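Local coordinates for beta sliding clamp (Pseudomonas aeruginosa, PDB 6AMS), which probably encircles DNA as a ring-shaped head-to-tail homodimer, tethering DNA polymerases and other proteins to the duplex and so making synthesis processive, at residues Leu34-Gly39 against Pro65-Val70; Gly124-Ser129 against Ile217-His222; Ile318-Ser323 against Val362-Leu367. All coordinates share one frame; numbering follows the deposited sequence.

Contact 1: Leu34-Gly39 against Pro65-Val70; sequences LLVVEG and PGEITV
Leu35 and Ile68 face each other as a hydrogen-bonded pair of an antiparallel beta arrangement in the N-terminal domain, where strand 66-71, outermost in its eight-stranded sheet within the chain, pairs with strand 32-38. Their backbones exchange two hydrogen bonds, with Leu35 N at 2.8 Å from Ile68 O. Gly66 and Val37 form the next such pair. The Leu35 side chain leaves on the buried face that it shares with Ile68 and Val37. Its CB sits 3.7 Å from Ile68 O, and CG stays close to the same carbonyl oxygen. With CG set anti to the carbonyl carbon (chi1 -57°) and an extended second torsion, CD1 is carried to Val70 CG2 at 4.1 Å, the two side chains meeting at about a right angle. On this face Leu42 and Leu44 of strand 41-47 pack against Val37 and Leu35 respectively.

The other face carries Leu34, Val36, Glu67 and Thr69. Leu34 CD1 meets the methyl Thr69 CG2 at 3.8 Å, while Thr69 OG1 is engaged by Leu111 O and Asn32 ND2. Glu67 runs alongside Val36, both pointing the same way, and its extended chain brings OE2 to 3.8 Å from Val36 CG2. At the strand end, Gly66 N reaches a lone pair of Val37 O at 3.3 Å, and Pro65 CB lies against that same oxygen, also 3.3 Å away.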
loop_
_atom_site.group_PDB
_atom_site.type_symbol
_atom_site.label_atom_id
_atom_site.label_comp_id
_atom_site.label_asym_id
_atom_site.label_seq_id
_atom_site.Cartn_x
_atom_site.Cartn_y
_atom_site.Cartn_z
ATOM N N LEU A 34 23.720 10.832 -11.332
ATOM C CA LEU A 34 24.834 11.404 -12.084
ATOM C C LEU A 34 24.281 11.916 -13.399
ATOM O O LEU A 34 23.647 11.150 -14.145
ATOM C CB LEU A 34 25.926 10.372 -12.344
ATOM C CG LEU A 34 26.953 10.754 -13.390
ATOM C CD1 LEU A 34 27.798 11.870 -12.813
ATOM C CD2 LEU A 34 27.818 9.581 -13.845
ATOM N N LEU A 35 24.493 13.203 -13.659
ATOM C CA LEU A 35 24.047 13.867 -14.877
ATOM C C LEU A 35 25.285 14.253 -15.666
ATOM O O LEU A 35 26.178 14.866 -15.133
ATOM C CB LEU A 35 23.238 15.122 -14.547
ATOM C CG LEU A 35 21.999 14.997 -13.662
ATOM C CD1 LEU A 35 21.363 16.361 -13.460
ATOM C CD2 LEU A 35 20.997 14.033 -14.268
ATOM N N VAL A 36 25.313 13.900 -16.942
ATOM C CA VAL A 36 26.433 14.128 -17.844
ATOM C C VAL A 36 25.851 14.681 -19.130
ATOM O O VAL A 36 25.003 14.052 -19.728
ATOM C CB VAL A 36 27.208 12.836 -18.157
ATOM C CG1 VAL A 36 28.396 13.094 -19.066
ATOM C CG2 VAL A 36 27.687 12.173 -16.866
ATOM N N VAL A 37 26.287 15.881 -19.519
ATOM C CA VAL A 37 25.942 16.449 -20.808
ATOM C C VAL A 37 27.169 16.363 -21.716
ATOM O O VAL A 37 28.169 17.007 -21.436
ATOM C CB VAL A 37 25.492 17.927 -20.664
ATOM C CG1 VAL A 37 25.175 18.558 -22.027
ATOM C CG2 VAL A 37 24.285 18.025 -19.757
ATOM N N GLU A 38 27.097 15.538 -22.762
ATOM C CA GLU A 38 28.108 15.444 -23.853
ATOM C C GLU A 38 27.407 15.785 -25.147
ATOM O O GLU A 38 26.475 15.084 -25.559
ATOM C CB GLU A 38 28.689 14.028 -23.967
ATOM C CG GLU A 38 29.543 13.583 -22.770
ATOM C CD GLU A 38 30.049 12.146 -22.877
ATOM O OE1 GLU A 38 29.587 11.413 -23.786
ATOM O OE2 GLU A 38 30.926 11.765 -22.064
ATOM N N GLY A 39 27.830 16.861 -25.790
ATOM C CA GLY A 39 27.138 17.338 -26.980
ATOM C C GLY A 39 25.677 17.568 -26.665
ATOM O O GLY A 39 25.343 18.208 -25.685
ATOM N N PRO A 65 28.360 21.564 -22.023
ATOM C CA PRO A 65 28.691 20.302 -21.361
ATOM C C PRO A 65 29.188 20.397 -19.905
ATOM O O PRO A 65 29.506 21.469 -19.396
ATOM C CB PRO A 65 29.798 19.714 -22.263
ATOM C CG PRO A 65 30.423 20.886 -22.911
ATOM C CD PRO A 65 29.357 21.923 -23.051
ATOM N N GLY A 66 29.253 19.238 -19.271
ATOM C CA GLY A 66 29.739 19.097 -17.910
ATOM C C GLY A 66 29.096 17.903 -17.259
ATOM O O GLY A 66 28.295 17.144 -17.882
ATOM N N GLU A 67 29.400 17.747 -15.982
ATOM C CA GLU A 67 28.835 16.657 -15.207
ATOM C C GLU A 67 28.720 16.985 -13.730
ATOM O O GLU A 67 29.505 17.761 -13.189
ATOM C CB GLU A 67 29.632 15.381 -15.433
ATOM C CG GLU A 67 31.149 15.473 -15.192
ATOM C CD GLU A 67 31.869 14.126 -15.382
ATOM O OE1 GLU A 67 33.100 14.057 -15.244
ATOM O OE2 GLU A 67 31.207 13.116 -15.668
ATOM N N ILE A 68 27.720 16.394 -13.081
ATOM C CA ILE A 68 27.447 16.642 -11.671
ATOM C C ILE A 68 26.459 15.628 -11.103
ATOM O O ILE A 68 25.703 15.016 -11.847
ATOM C CB ILE A 68 26.787 18.038 -11.506
ATOM C CG1 ILE A 68 26.979 18.606 -10.101
ATOM C CG2 ILE A 68 25.320 17.992 -11.898
ATOM C CD1 ILE A 68 28.307 19.287 -9.900
ATOM N N THR A 69 26.499 15.413 -9.793
ATOM C CA THR A 69 25.500 14.573 -9.137
ATOM C C THR A 69 24.607 15.421 -8.208
ATOM O O THR A 69 25.041 16.413 -7.582
ATOM C CB THR A 69 26.126 13.399 -8.371
ATOM O OG1 THR A 69 26.599 13.835 -7.101
ATOM C CG2 THR A 69 27.281 12.808 -9.137
ATOM N N VAL A 70 23.329 15.066 -8.198
ATOM C CA VAL A 70 22.321 15.745 -7.403
ATOM C C VAL A 70 21.384 14.706 -6.818
ATOM O O VAL A 70 21.242 13.626 -7.371
ATOM C CB VAL A 70 21.484 16.721 -8.251
ATOM C CG1 VAL A 70 22.326 17.882 -8.742
ATOM C CG2 VAL A 70 20.840 15.998 -9.417
#

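Contact 2: Gly124-Ser129 against Ile217-His222. With PO4 (phosphate ion), chain E.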
loop_
_atom_site.group_PDB
_atom_site.type_symbol
_atom_site.label_atom_id
_atom_site.label_comp_id
_atom_site.label_asym_id
_atom_site.label_seq_id
_atom_site.Cartn_x
_atom_site.Cartn_y
_atom_site.Cartn_z
ATOM N N GLY A 124 33.043 -8.842 -22.212
ATOM C CA GLY A 124 32.404 -10.086 -21.834
ATOM C C GLY A 124 32.800 -11.255 -22.708
ATOM O O GLY A 124 33.643 -11.133 -23.584
ATOM N N SER A 125 32.194 -12.404 -22.450
ATOM C CA SER A 125 32.494 -13.624 -23.223
ATOM C C SER A 125 31.351 -14.072 -24.152
ATOM O O SER A 125 31.572 -14.886 -25.022
ATOM C CB SER A 125 32.894 -14.741 -22.281
ATOM O OG SER A 125 31.902 -14.959 -21.312
ATOM N N LEU A 126 30.148 -13.537 -23.983
ATOM C CA LEU A 126 29.019 -13.858 -24.844
ATOM C C LEU A 126 28.030 -12.684 -24.933
ATOM O O LEU A 126 27.755 -12.024 -23.938
ATOM C CB LEU A 126 28.286 -15.030 -24.251
ATOM C CG LEU A 126 27.043 -15.515 -24.999
ATOM C CD1 LEU A 126 27.457 -16.086 -26.346
ATOM C CD2 LEU A 126 26.313 -16.550 -24.151
ATOM N N ASN A 127 27.476 -12.452 -26.114
ATOM C CA ASN A 127 26.392 -11.528 -26.279
ATOM C C ASN A 127 25.409 -12.001 -27.332
ATOM O O ASN A 127 25.776 -12.709 -28.264
ATOM C CB ASN A 127 26.871 -10.104 -26.568
ATOM C CG ASN A 127 27.892 -10.019 -27.692
ATOM O OD1 ASN A 127 27.734 -10.627 -28.766
ATOM N ND2 ASN A 127 28.943 -9.220 -27.457
ATOM N N PHE A 128 24.159 -11.593 -27.154
ATOM C CA PHE A 128 23.065 -11.995 -28.006
ATOM C C PHE A 128 21.974 -10.988 -27.790
ATOM O O PHE A 128 22.025 -10.235 -26.813
ATOM C CB PHE A 128 22.553 -13.413 -27.648
ATOM C CG PHE A 128 22.053 -13.565 -26.214
ATOM C CD1 PHE A 128 22.939 -13.798 -25.170
ATOM C CD2 PHE A 128 20.692 -13.499 -25.921
ATOM C CE1 PHE A 128 22.484 -13.949 -23.864
ATOM C CE2 PHE A 128 20.234 -13.641 -24.613
ATOM C CZ PHE A 128 21.143 -13.867 -23.575
ATOM N N SER A 129 20.989 -10.957 -28.672
ATOM C CA SER A 129 19.799 -10.205 -28.362
ATOM C C SER A 129 18.609 -11.138 -28.286
ATOM O O SER A 129 18.665 -12.291 -28.714
ATOM C CB SER A 129 19.622 -9.038 -29.342
ATOM O OG SER A 129 19.097 -9.476 -30.531
ATOM N N ILE A 217 21.927 -8.477 -24.631
ATOM C CA ILE A 217 22.470 -9.040 -23.404
ATOM C C ILE A 217 23.955 -9.321 -23.582
ATOM O O ILE A 217 24.367 -9.865 -24.620
ATOM C CB ILE A 217 21.743 -10.364 -23.025
ATOM C CG1 ILE A 217 20.230 -10.120 -22.764
ATOM C CG2 ILE A 217 22.420 -11.043 -21.832
ATOM C CD1 ILE A 217 19.888 -9.198 -21.604
ATOM N N VAL A 218 24.742 -8.967 -22.570
ATOM C CA VAL A 218 26.164 -9.315 -22.513
ATOM C C VAL A 218 26.433 -10.091 -21.213
ATOM O O VAL A 218 26.092 -9.617 -20.122
ATOM C CB VAL A 218 27.065 -8.040 -22.566
ATOM C CG1 VAL A 218 28.562 -8.379 -22.361
ATOM C CG2 VAL A 218 26.835 -7.289 -23.866
ATOM N N LEU A 219 27.016 -11.281 -21.342
ATOM C CA LEU A 219 27.422 -12.078 -20.179
ATOM C C LEU A 219 28.922 -12.019 -20.048
ATOM O O LEU A 219 29.645 -12.220 -21.012
ATOM C CB LEU A 219 26.944 -13.536 -20.287
ATOM C CG LEU A 219 25.446 -13.769 -20.503
ATOM C CD1 LEU A 219 25.164 -15.273 -20.487
ATOM C CD2 LEU A 219 24.575 -13.095 -19.460
ATOM N N GLY A 220 29.370 -11.699 -18.848
ATOM C CA GLY A 220 30.775 -11.668 -18.510
ATOM C C GLY A 220 31.052 -12.506 -17.288
ATOM O O GLY A 220 30.231 -13.313 -16.858
ATOM N N GLN A 221 32.241 -12.309 -16.755
ATOM C CA GLN A 221 32.749 -13.035 -15.592
ATOM C C GLN A 221 32.261 -12.391 -14.330
ATOM O O GLN A 221 32.055 -13.073 -13.341
ATOM C CB GLN A 221 34.296 -13.076 -15.579
ATOM C CG GLN A 221 35.046 -13.448 -16.868
ATOM C CD GLN A 221 34.777 -14.862 -17.372
ATOM O OE1 GLN A 221 33.641 -15.343 -17.345
ATOM N NE2 GLN A 221 35.829 -15.529 -17.841
ATOM N N HIS A 222 32.114 -11.066 -14.340
ATOM C CA HIS A 222 31.635 -10.330 -13.175
ATOM C C HIS A 222 30.424 -9.424 -13.430
ATOM O O HIS A 222 29.951 -8.795 -12.475
ATOM C CB HIS A 222 32.805 -9.554 -12.547
ATOM C CG HIS A 222 33.933 -10.435 -12.101
ATOM N ND1 HIS A 222 33.976 -11.029 -10.857
ATOM C CD2 HIS A 222 35.040 -10.854 -12.755
ATOM C CE1 HIS A 222 35.067 -11.766 -10.762
ATOM N NE2 HIS A 222 35.731 -11.675 -11.899
HETATM P P PO4 E . 33.767 -8.746 -16.865
HETATM O O1 PO4 E . 34.165 -10.190 -16.748
HETATM O O2 PO4 E . 32.367 -8.568 -16.354
HETATM O O3 PO4 E . 33.828 -8.351 -18.315
HETATM O O4 PO4 E . 34.709 -7.893 -16.063
#
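Phe128 and Ile217 form the apolar centre, lying side by side and pointing the same way where strand 126-131, outermost in the eight-stranded sheet within the chain, pairs antiparallel with strand 214-219 of the central domain. Ile217 CB stands over one face of the ring, 3.8 Å from its centroid and offset toward the rim, a CH-pi contact. The branch methyl CG2 comes still closer to the rim, 3.5 Å from Phe128 CE1. Chi1 of 59° places the ring between the backbone N and carbonyl carbon of Phe128, and from there it leans across to the other strand. Leu219 CG approaches the ring edge near its plane. Farther along this face, Leu126 CD2 and Leu219 CD1 touch at 4.0 Å, next to Val162 of strand 157-163. On the opposite face of the sheet, Asn127 CB rests on Val218 CG2.

Paired backbone bonds join Phe128 to Ile217 and Leu126 to Leu219. Here the register slips by one residue, because Ser125 and Leu126 both face Leu219 in a classic beta bulge. Leu219 O accepts from Ser125 N at 2.9 Å and from Leu126 N at 3.3 Å, both donors in the carbonyl plane.

Beyond the bulge, segment 217-222 turns through Gly220, and its next amides hold a phosphate ion, probably from the crystallisation liquor. Gln221 N donates to phosphate O1 at 2.9 Å, and His222 N bonds at longer range to O1 and O2. These are main-chain N-H groups, so the turn probably attracts the anion through its amides, and a phosphate there need not mark a biological site.

Contact 3: Ile318-Ser323 against Val362-Leu367; sequences IGFNVS and VMPMRL
The backbones of Ile318-Asn321 and Val362-Leu367 run 115° apart, so the C-terminal tail passes across the end of strand 316-321. One hydrogen bond joins them: Met365 N donates to Gly319 O at 2.7 Å. The bond is nearly straight at the hydrogen, but the donor stands 54° out of the carbonyl plane, off either lone pair. Pro364 CB also lies close to this oxygen.

Phe320 is the main side chain on one side of strand 316-321. Its CG is anti to the carbonyl carbon (chi1 -74°), and the ring swings round so that its edge confronts the tail's backbone. Val362 O lies near the ring plane, 3.3 Å from CE1, with Met363 O close to CD1. Val362 CG1 packs on CD1 of the same ring at 3.6 Å, and Pro364 CB approaches CE1. Strand 316-321 closes one side of a four-stranded sheet in the C-terminal domain, whereas the tail leaves strand 358-362 of a different sheet; the contact thus joins the edge of one sheet to the segment that follows a strand of the other. As in other bacterial members of the family, the C-terminal tail probably borders the groove that receives peptides of partner proteins.

On the other side of the strand, Met365 is extended to its sulfur (chi2 180°), and SD rests 3.4 Å from Asn321 N. Leu367, poorly ordered at the chain terminus, lays CD1 3.5 Å from Ile318 C and CD2 3.6 Å from Gly319 CA, against backbone that bears no side chain at Gly319. Asn321 is the N-cap of helix 322-329: OD1 accepts a hydrogen bond from Tyr324 N and a weak one from Ser323 N.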
loop_
_atom_site.group_PDB
_atom_site.type_symbol
_atom_site.label_atom_id
_atom_site.label_comp_id
_atom_site.label_asym_id
_atom_site.label_seq_id
_atom_site.Cartn_x
_atom_site.Cartn_y
_atom_site.Cartn_z
ATOM N N ILE A 318 1.320 -37.258 2.135
ATOM C CA ILE A 318 2.504 -36.430 1.967
ATOM C C ILE A 318 2.279 -35.000 2.452
ATOM O O ILE A 318 1.200 -34.460 2.332
ATOM C CB ILE A 318 2.954 -36.459 0.489
ATOM C CG1 ILE A 318 4.352 -35.873 0.304
ATOM C CG2 ILE A 318 1.933 -35.783 -0.403
ATOM C CD1 ILE A 318 4.987 -36.217 -1.016
ATOM N N GLY A 319 3.321 -34.396 2.997
ATOM C CA GLY A 319 3.257 -33.048 3.504
ATOM C C GLY A 319 4.026 -32.013 2.700
ATOM O O GLY A 319 5.117 -32.263 2.225
ATOM N N PHE A 320 3.429 -30.841 2.548
ATOM C CA PHE A 320 4.041 -29.761 1.809
ATOM C C PHE A 320 3.735 -28.402 2.406
ATOM O O PHE A 320 2.693 -28.197 2.993
ATOM C CB PHE A 320 3.495 -29.725 0.379
ATOM C CG PHE A 320 4.004 -30.815 -0.513
ATOM C CD1 PHE A 320 5.319 -30.833 -0.929
ATOM C CD2 PHE A 320 3.155 -31.795 -0.971
ATOM C CE1 PHE A 320 5.778 -31.827 -1.760
ATOM C CE2 PHE A 320 3.606 -32.789 -1.803
ATOM C CZ PHE A 320 4.921 -32.806 -2.200
ATOM N N ASN A 321 4.695 -27.499 2.288
ATOM C CA ASN A 321 4.505 -26.104 2.638
ATOM C C ASN A 321 3.512 -25.547 1.625
ATOM O O ASN A 321 3.733 -25.650 0.428
ATOM C CB ASN A 321 5.852 -25.389 2.597
ATOM C CG ASN A 321 5.758 -23.902 2.842
ATOM O OD1 ASN A 321 4.864 -23.214 2.334
ATOM N ND2 ASN A 321 6.716 -23.391 3.583
ATOM N N VAL A 322 2.379 -25.059 2.117
ATOM C CA VAL A 322 1.285 -24.574 1.275
ATOM C C VAL A 322 1.600 -23.332 0.456
ATOM O O VAL A 322 1.074 -23.149 -0.624
ATOM C CB VAL A 322 -0.043 -24.416 2.066
ATOM C CG1 VAL A 322 -0.047 -23.165 2.928
ATOM C CG2 VAL A 322 -1.229 -24.419 1.121
ATOM N N SER A 323 2.465 -22.490 0.987
ATOM C CA SER A 323 2.880 -21.275 0.293
ATOM C C SER A 323 3.624 -21.659 -0.967
ATOM O O SER A 323 3.425 -21.042 -2.013
ATOM C CB SER A 323 3.778 -20.404 1.163
ATOM O OG SER A 323 3.048 -19.914 2.288
ATOM N N VAL A 362 9.131 -29.079 -5.545
ATOM C CA VAL A 362 8.762 -28.749 -4.185
ATOM C C VAL A 362 9.066 -29.936 -3.292
ATOM O O VAL A 362 8.508 -31.006 -3.466
ATOM C CB VAL A 362 7.274 -28.400 -4.043
ATOM C CG1 VAL A 362 6.959 -28.045 -2.603
ATOM C CG2 VAL A 362 6.905 -27.250 -4.959
ATOM N N MET A 363 9.962 -29.748 -2.337
ATOM C CA MET A 363 10.289 -30.819 -1.438
ATOM C C MET A 363 9.225 -30.913 -0.367
ATOM O O MET A 363 8.657 -29.943 0.018
ATOM C CB MET A 363 11.609 -30.605 -0.733
ATOM C CG MET A 363 12.825 -30.579 -1.585
ATOM S SD MET A 363 14.132 -30.164 -0.484
ATOM C CE MET A 363 15.470 -29.889 -1.591
ATOM N N PRO A 364 9.015 -32.108 0.141
ATOM C CA PRO A 364 8.034 -32.329 1.150
ATOM C C PRO A 364 8.452 -32.018 2.556
ATOM O O PRO A 364 9.592 -31.813 2.832
ATOM C CB PRO A 364 7.763 -33.802 1.019
ATOM C CG PRO A 364 9.037 -34.365 0.625
ATOM C CD PRO A 364 9.616 -33.362 -0.302
ATOM N N MET A 365 7.463 -31.939 3.424
ATOM C CA MET A 365 7.653 -31.707 4.817
ATOM C C MET A 365 7.306 -32.978 5.544
ATOM O O MET A 365 6.497 -33.750 5.076
ATOM C CB MET A 365 6.662 -30.694 5.323
ATOM C CG MET A 365 6.761 -29.314 4.794
ATOM S SD MET A 365 5.546 -28.238 5.484
ATOM C CE MET A 365 5.913 -28.242 7.202
ATOM N N ARG A 366 7.947 -33.213 6.671
ATOM C CA ARG A 366 7.579 -34.349 7.543
ATOM C C ARG A 366 6.301 -34.167 8.436
ATOM O O ARG A 366 6.115 -33.220 9.217
ATOM C CB ARG A 366 8.768 -34.864 8.299
ATOM C CG ARG A 366 8.488 -36.185 9.012
ATOM C CD ARG A 366 9.737 -36.841 9.531
ATOM N NE ARG A 366 10.643 -37.105 8.417
ATOM C CZ ARG A 366 11.954 -37.329 8.516
ATOM N NH1 ARG A 366 12.579 -37.353 9.701
ATOM N NH2 ARG A 366 12.660 -37.545 7.406
ATOM N N LEU A 367 5.390 -35.107 8.201
ATOM C CA LEU A 367 4.100 -35.178 8.859
ATOM C C LEU A 367 4.172 -36.044 10.093
ATOM O O LEU A 367 4.912 -37.016 10.137
ATOM C CB LEU A 367 3.070 -35.791 7.913
ATOM C CG LEU A 367 2.730 -35.122 6.588
ATOM C CD1 LEU A 367 1.864 -36.059 5.778
ATOM C CD2 LEU A 367 2.022 -33.801 6.817
ATOM O OXT LEU A 367 3.468 -35.808 11.061
#

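The contacts follow one another along the chain, each closing before the next opens. Contacts 1 and 2 share one eight-stranded antiparallel sheet that runs from the N-terminal into the central domain. They lie at its two ends, each involving an outermost strand, 66-71 or 126-131, with centres about 28 Å apart and nearest atoms about 19 Å apart. Contact 3 belongs to the C-terminal domain, about 38 Å from contact 2 and about 54 Å from contact 1 between centres, and lies across the chain's centre from contact 1. Its tail follows strand 358-362, part of a second eight-stranded sheet with the same strand order, which joins the central and C-terminal domains. Such repeated domain-spanning sheets build the subunit's arc, consistent with a two-subunit ring.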